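Local coordinates for protein LbaCas13a H328A (C2c2) (PDB 5WLH) that binds its CRISPR RNA precursor as a Cas13a (C2c2) effector and probably cleaves RNA targets that are complementary to the guide, at residues M627-M639 / A965-I977. Sequence-based numbering, arbitrary orientation.
Sequences MFEHETERMTVVM and AVIDLSVKLCGTI. With nucleotides of chain B.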
loop_
_atom_site.group_PDB
_atom_site.type_symbol
_atom_site.label_atom_id
_atom_site.label_comp_id
_atom_site.label_asym_id
_atom_site.label_seq_id
_atom_site.Cartn_x
_atom_site.Cartn_y
_atom_site.Cartn_z
ATOM N N MET A 627 25.359 -11.622 22.295
ATOM C CA MET A 627 23.968 -11.564 22.732
ATOM C C MET A 627 23.074 -12.382 21.815
ATOM O O MET A 627 22.164 -13.079 22.287
ATOM C CB MET A 627 23.492 -10.120 22.793
ATOM C CG MET A 627 24.016 -9.358 23.989
ATOM S SD MET A 627 23.401 -7.671 24.046
ATOM C CE MET A 627 21.767 -7.882 24.772
ATOM N N PHE A 628 23.324 -12.329 20.504
ATOM C CA PHE A 628 22.563 -13.174 19.593
ATOM C C PHE A 628 22.765 -14.646 19.920
ATOM O O PHE A 628 21.797 -15.410 20.009
ATOM C CB PHE A 628 22.953 -12.917 18.142
ATOM C CG PHE A 628 22.195 -13.780 17.173
ATOM C CD1 PHE A 628 20.870 -13.493 16.865
ATOM C CD2 PHE A 628 22.783 -14.894 16.599
ATOM C CE1 PHE A 628 20.166 -14.294 15.986
ATOM C CE2 PHE A 628 22.086 -15.695 15.722
ATOM C CZ PHE A 628 20.765 -15.397 15.421
ATOM N N GLU A 629 24.021 -15.074 20.080
ATOM C CA GLU A 629 24.243 -16.480 20.402
ATOM C C GLU A 629 23.550 -16.846 21.707
ATOM O O GLU A 629 22.957 -17.920 21.820
ATOM C CB GLU A 629 25.736 -16.797 20.477
ATOM C CG GLU A 629 26.000 -18.242 20.884
ATOM C CD GLU A 629 27.448 -18.636 20.723
ATOM O OE1 GLU A 629 28.312 -17.757 20.910
ATOM O OE2 GLU A 629 27.718 -19.824 20.425
ATOM N N HIS A 630 23.606 -15.955 22.697
ATOM C CA HIS A 630 22.939 -16.219 23.965
ATOM C C HIS A 630 21.449 -16.426 23.756
ATOM O O HIS A 630 20.846 -17.317 24.361
ATOM C CB HIS A 630 23.205 -15.069 24.935
ATOM C CG HIS A 630 22.754 -15.334 26.339
ATOM N ND1 HIS A 630 21.519 -14.943 26.810
ATOM C CD2 HIS A 630 23.379 -15.938 27.378
ATOM C CE1 HIS A 630 21.398 -15.301 28.076
ATOM N NE2 HIS A 630 22.512 -15.909 28.445
ATOM N N GLU A 631 20.842 -15.634 22.871
ATOM C CA GLU A 631 19.414 -15.782 22.614
ATOM C C GLU A 631 19.105 -17.056 21.837
ATOM O O GLU A 631 18.076 -17.690 22.085
ATOM C CB GLU A 631 18.891 -14.542 21.885
ATOM C CG GLU A 631 18.973 -13.317 22.762
ATOM C CD GLU A 631 17.792 -12.378 22.594
ATOM O OE1 GLU A 631 17.698 -11.751 21.518
ATOM O OE2 GLU A 631 16.975 -12.260 23.537
ATOM N N THR A 632 19.964 -17.447 20.889
ATOM C CA THR A 632 19.720 -18.703 20.179
ATOM C C THR A 632 19.713 -19.877 21.146
ATOM O O THR A 632 18.973 -20.845 20.943
ATOM C CB THR A 632 20.763 -18.973 19.083
ATOM O OG1 THR A 632 22.050 -19.226 19.671
ATOM C CG2 THR A 632 20.860 -17.836 18.106
ATOM N N GLU A 633 20.504 -19.790 22.216
ATOM C CA GLU A 633 20.588 -20.904 23.150
ATOM C C GLU A 633 19.273 -21.152 23.875
ATOM O O GLU A 633 19.065 -22.254 24.392
ATOM C CB GLU A 633 21.721 -20.663 24.146
ATOM C CG GLU A 633 23.085 -21.050 23.584
ATOM C CD GLU A 633 24.235 -20.396 24.324
ATOM O OE1 GLU A 633 23.987 -19.757 25.370
ATOM O OE2 GLU A 633 25.389 -20.535 23.864
ATOM N N ARG A 634 18.365 -20.177 23.914
ATOM C CA ARG A 634 17.108 -20.406 24.610
ATOM C C ARG A 634 15.983 -20.859 23.685
ATOM O O ARG A 634 14.916 -21.231 24.178
ATOM C CB ARG A 634 16.687 -19.156 25.407
ATOM C CG ARG A 634 16.417 -17.886 24.629
ATOM C CD ARG A 634 16.138 -16.707 25.583
ATOM N NE ARG A 634 14.837 -16.845 26.235
ATOM C CZ ARG A 634 13.934 -15.870 26.344
ATOM N NH1 ARG A 634 14.190 -14.654 25.869
ATOM N NH2 ARG A 634 12.779 -16.102 26.953
ATOM N N MET A 635 16.216 -20.910 22.370
ATOM C CA MET A 635 15.113 -21.088 21.422
ATOM C C MET A 635 14.425 -22.438 21.574
ATOM O O MET A 635 13.195 -22.519 21.507
ATOM C CB MET A 635 15.617 -20.906 19.993
ATOM C CG MET A 635 16.050 -19.474 19.689
ATOM S SD MET A 635 14.828 -18.257 20.229
ATOM C CE MET A 635 13.495 -18.596 19.074
ATOM N N THR A 636 15.193 -23.522 21.737
ATOM C CA THR A 636 14.548 -24.821 21.902
ATOM C C THR A 636 13.737 -24.867 23.193
ATOM O O THR A 636 12.630 -25.414 23.217
ATOM C CB THR A 636 15.578 -25.955 21.854
ATOM O OG1 THR A 636 16.554 -25.787 22.889
ATOM C CG2 THR A 636 16.268 -25.989 20.497
ATOM N N VAL A 637 14.255 -24.263 24.266
ATOM C CA VAL A 637 13.501 -24.182 25.514
ATOM C C VAL A 637 12.210 -23.398 25.304
ATOM O O VAL A 637 11.138 -23.798 25.771
ATOM C CB VAL A 637 14.361 -23.550 26.624
ATOM C CG1 VAL A 637 13.570 -23.462 27.924
ATOM C CG2 VAL A 637 15.648 -24.338 26.826
ATOM N N VAL A 638 12.301 -22.258 24.610
ATOM C CA VAL A 638 11.121 -21.422 24.382
ATOM C C VAL A 638 10.065 -22.188 23.594
ATOM O O VAL A 638 8.866 -22.130 23.901
ATOM C CB VAL A 638 11.518 -20.124 23.648
ATOM C CG1 VAL A 638 10.276 -19.371 23.197
ATOM C CG2 VAL A 638 12.395 -19.259 24.519
ATOM N N MET A 639 10.488 -22.882 22.539
ATOM C CA MET A 639 9.514 -23.551 21.687
ATOM C C MET A 639 8.867 -24.726 22.413
ATOM O O MET A 639 7.658 -24.955 22.277
ATOM C CB MET A 639 10.168 -23.994 20.380
ATOM C CG MET A 639 10.666 -22.827 19.504
ATOM S SD MET A 639 9.496 -21.454 19.381
ATOM C CE MET A 639 8.209 -22.207 18.395
ATOM N N ALA A 965 15.703 -16.219 9.457
ATOM C CA ALA A 965 15.869 -16.906 10.731
ATOM C C ALA A 965 16.067 -15.916 11.863
ATOM O O ALA A 965 15.581 -16.129 12.975
ATOM C CB ALA A 965 17.059 -17.862 10.649
ATOM N N VAL A 966 16.788 -14.825 11.600
ATOM C CA VAL A 966 17.014 -13.830 12.640
ATOM C C VAL A 966 15.707 -13.157 13.023
ATOM O O VAL A 966 15.384 -13.019 14.209
ATOM C CB VAL A 966 18.046 -12.796 12.173
ATOM C CG1 VAL A 966 18.040 -11.638 13.115
ATOM C CG2 VAL A 966 19.449 -13.435 12.106
ATOM N N ILE A 967 14.956 -12.688 12.024
ATOM C CA ILE A 967 13.695 -12.025 12.340
ATOM C C ILE A 967 12.755 -12.990 13.038
ATOM O O ILE A 967 12.080 -12.626 14.003
ATOM C CB ILE A 967 13.047 -11.439 11.078
ATOM C CG1 ILE A 967 13.976 -10.433 10.408
ATOM C CG2 ILE A 967 11.724 -10.738 11.461
ATOM C CD1 ILE A 967 13.353 -9.787 9.170
ATOM N N ASP A 968 12.693 -14.234 12.548
ATOM C CA ASP A 968 11.848 -15.252 13.166
ATOM C C ASP A 968 12.224 -15.462 14.626
ATOM O O ASP A 968 11.342 -15.627 15.487
ATOM C CB ASP A 968 11.958 -16.555 12.377
ATOM C CG ASP A 968 11.226 -17.708 13.046
ATOM O OD1 ASP A 968 10.013 -17.855 12.817
ATOM O OD2 ASP A 968 11.871 -18.460 13.815
ATOM N N LEU A 969 13.527 -15.434 14.929
ATOM C CA LEU A 969 13.962 -15.513 16.321
ATOM C C LEU A 969 13.384 -14.356 17.120
ATOM O O LEU A 969 12.863 -14.554 18.222
ATOM C CB LEU A 969 15.495 -15.542 16.398
ATOM C CG LEU A 969 16.097 -15.403 17.800
ATOM C CD1 LEU A 969 17.298 -16.335 18.003
ATOM C CD2 LEU A 969 16.501 -13.947 18.093
ATOM N N SER A 970 13.389 -13.148 16.541
ATOM C CA SER A 970 12.791 -12.000 17.209
ATOM C C SER A 970 11.285 -12.164 17.388
ATOM O O SER A 970 10.749 -11.870 18.464
ATOM C CB SER A 970 13.106 -10.722 16.424
ATOM O OG SER A 970 14.460 -10.375 16.599
ATOM N N VAL A 971 10.578 -12.626 16.352
ATOM C CA VAL A 971 9.132 -12.823 16.491
ATOM C C VAL A 971 8.840 -13.655 17.731
ATOM O O VAL A 971 8.014 -13.293 18.576
ATOM C CB VAL A 971 8.547 -13.494 15.233
ATOM C CG1 VAL A 971 7.072 -13.880 15.464
ATOM C CG2 VAL A 971 8.669 -12.593 14.023
ATOM N N LYS A 972 9.543 -14.778 17.859
ATOM C CA LYS A 972 9.291 -15.711 18.952
ATOM C C LYS A 972 9.682 -15.104 20.291
ATOM O O LYS A 972 8.915 -15.165 21.264
ATOM C CB LYS A 972 10.059 -17.011 18.690
ATOM C CG LYS A 972 9.435 -17.858 17.571
ATOM C CD LYS A 972 10.454 -18.729 16.880
ATOM C CE LYS A 972 9.800 -19.789 15.991
ATOM N NZ LYS A 972 10.810 -20.461 15.089
ATOM N N LEU A 973 10.859 -14.475 20.354
ATOM C CA LEU A 973 11.344 -13.962 21.627
ATOM C C LEU A 973 10.661 -12.653 22.036
ATOM O O LEU A 973 10.500 -12.396 23.234
ATOM C CB LEU A 973 12.863 -13.794 21.563
ATOM C CG LEU A 973 13.671 -15.106 21.450
ATOM C CD1 LEU A 973 15.147 -14.864 21.627
ATOM C CD2 LEU A 973 13.197 -16.126 22.499
ATOM N N CYS A 974 10.241 -11.818 21.080
ATOM C CA CYS A 974 9.496 -10.615 21.448
ATOM C C CYS A 974 8.207 -10.965 22.169
ATOM O O CYS A 974 7.761 -10.216 23.045
ATOM C CB CYS A 974 9.194 -9.770 20.210
ATOM S SG CYS A 974 10.712 -9.028 19.541
ATOM N N GLY A 975 7.605 -12.091 21.823
ATOM C CA GLY A 975 6.383 -12.527 22.465
ATOM C C GLY A 975 6.595 -13.413 23.674
ATOM O O GLY A 975 5.615 -13.936 24.222
ATOM N N THR A 976 7.839 -13.600 24.107
ATOM C CA THR A 976 8.137 -14.460 25.255
ATOM C C THR A 976 8.427 -13.577 26.461
ATOM O O THR A 976 9.557 -13.134 26.688
ATOM C CB THR A 976 9.285 -15.406 24.957
ATOM O OG1 THR A 976 8.963 -16.158 23.785
ATOM C CG2 THR A 976 9.472 -16.362 26.126
ATOM N N ILE A 977 7.392 -13.343 27.240
ATOM C CA ILE A 977 7.471 -12.501 28.422
ATOM C C ILE A 977 8.062 -13.310 29.568
ATOM O O ILE A 977 7.750 -14.498 29.739
ATOM C CB ILE A 977 6.076 -11.954 28.770
ATOM C CG1 ILE A 977 5.532 -11.148 27.595
ATOM C CG2 ILE A 977 6.131 -11.054 29.994
ATOM C CD1 ILE A 977 6.458 -10.031 27.173
ATOM P P A B 36 1.859 -17.610 18.643
ATOM O OP1 A B 36 2.434 -18.470 19.700
ATOM O OP2 A B 36 1.511 -18.170 17.320
ATOM O "O5'" A B 36 0.555 -16.895 19.182
ATOM C "C5'" A B 36 -0.585 -17.658 19.533
ATOM C "C4'" A B 36 -1.146 -17.204 20.853
ATOM O "O4'" A B 36 -0.161 -17.391 21.904
ATOM C "C3'" A B 36 -1.545 -15.745 20.925
ATOM O "O3'" A B 36 -2.559 -15.681 21.928
ATOM C "C2'" A B 36 -0.261 -15.093 21.445
ATOM O "O2'" A B 36 -0.430 -13.813 22.008
ATOM C "C1'" A B 36 0.177 -16.130 22.475
ATOM N N9 A B 36 1.602 -16.197 22.778
ATOM C C8 A B 36 2.688 -16.104 21.941
ATOM N N7 A B 36 3.831 -16.303 22.557
ATOM C C5 A B 36 3.466 -16.576 23.873
ATOM C C6 A B 36 4.210 -16.879 25.032
ATOM N N6 A B 36 5.546 -16.956 25.049
ATOM N N1 A B 36 3.529 -17.096 26.182
ATOM C C2 A B 36 2.194 -17.020 26.168
ATOM N N3 A B 36 1.390 -16.750 25.142
ATOM C C4 A B 36 2.098 -16.533 24.015
ATOM P P U B 35 2.957 -17.285 13.607
ATOM O OP1 U B 35 3.735 -16.843 12.428
ATOM O OP2 U B 35 3.324 -18.633 14.106
ATOM O "O5'" U B 35 3.077 -16.246 14.793
ATOM C "C5'" U B 35 4.213 -16.206 15.627
ATOM C "C4'" U B 35 3.987 -15.206 16.722
ATOM O "O4'" U B 35 3.824 -13.889 16.148
ATOM C "C3'" U B 35 2.710 -15.419 17.510
ATOM O "O3'" U B 35 2.893 -16.401 18.505
ATOM C "C2'" U B 35 2.414 -14.032 18.062
ATOM O "O2'" U B 35 3.158 -13.793 19.243
ATOM C "C1'" U B 35 2.944 -13.124 16.938
ATOM N N1 U B 35 1.843 -12.636 16.080
ATOM C C2 U B 35 1.166 -11.532 16.545
ATOM O O2 U B 35 1.462 -10.958 17.576
ATOM N N3 U B 35 0.143 -11.110 15.748
ATOM C C4 U B 35 -0.281 -11.686 14.570
ATOM O O4 U B 35 -1.243 -11.180 13.991
ATOM C C5 U B 35 0.460 -12.834 14.155
ATOM C C6 U B 35 1.481 -13.264 14.907
HETATM O O HOH W 1 11.959 -12.817 25.375
HETATM O O HOH W 2 11.534 -13.854 28.470
#
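The carbonyl oxygen of Thr976 is approached by two waters, each 2.8 Å from it, that link it to the guanidinium of Arg634, NH1 donating to one and NH2 to the other. Leu973 O also lies within reach of the first water, and through this solvent Arg634 meets the turn leaving helix 960-974. CG of Arg634 lies between its backbone N and carbonyl carbon (chi1 62°), and a later bend at chi3 brings the guanidinium over Leu973, whose CD2 sits 3.7 Å above one face, offset toward its rim. Segment 627-639 holds two helical parts, with a type I turn from Thr632 to Met635 where they meet; the axes of 627-632 and 635-639 cross that of 965-974 at 62° and 49°. In knobs-into-holes fashion, Leu969 enters a hole lined by Phe628, Glu631, Thr632 and Met635. Bent at chi2 and chi3, Met635 lays SD 3.5 Å from Leu973 CD2 and its methyl against the Lys972 chain. That chain runs extended past the Met639 methyl to a salt bridge, with Lys972 NZ 2.6 Å from Asp968 OD2. Replacing Lys972 by an alanine would probably leave Asp968 without this counter-charge and strip the Met635 and Met639 methyls of the aliphatic chain they rest on. Glu631 touches Leu973 CD1 while its OE1 is hydrogen-bonded to Tyr907 and salt-bridged to Arg911. Gly975 and Thr976 border A36 of the RNA chain.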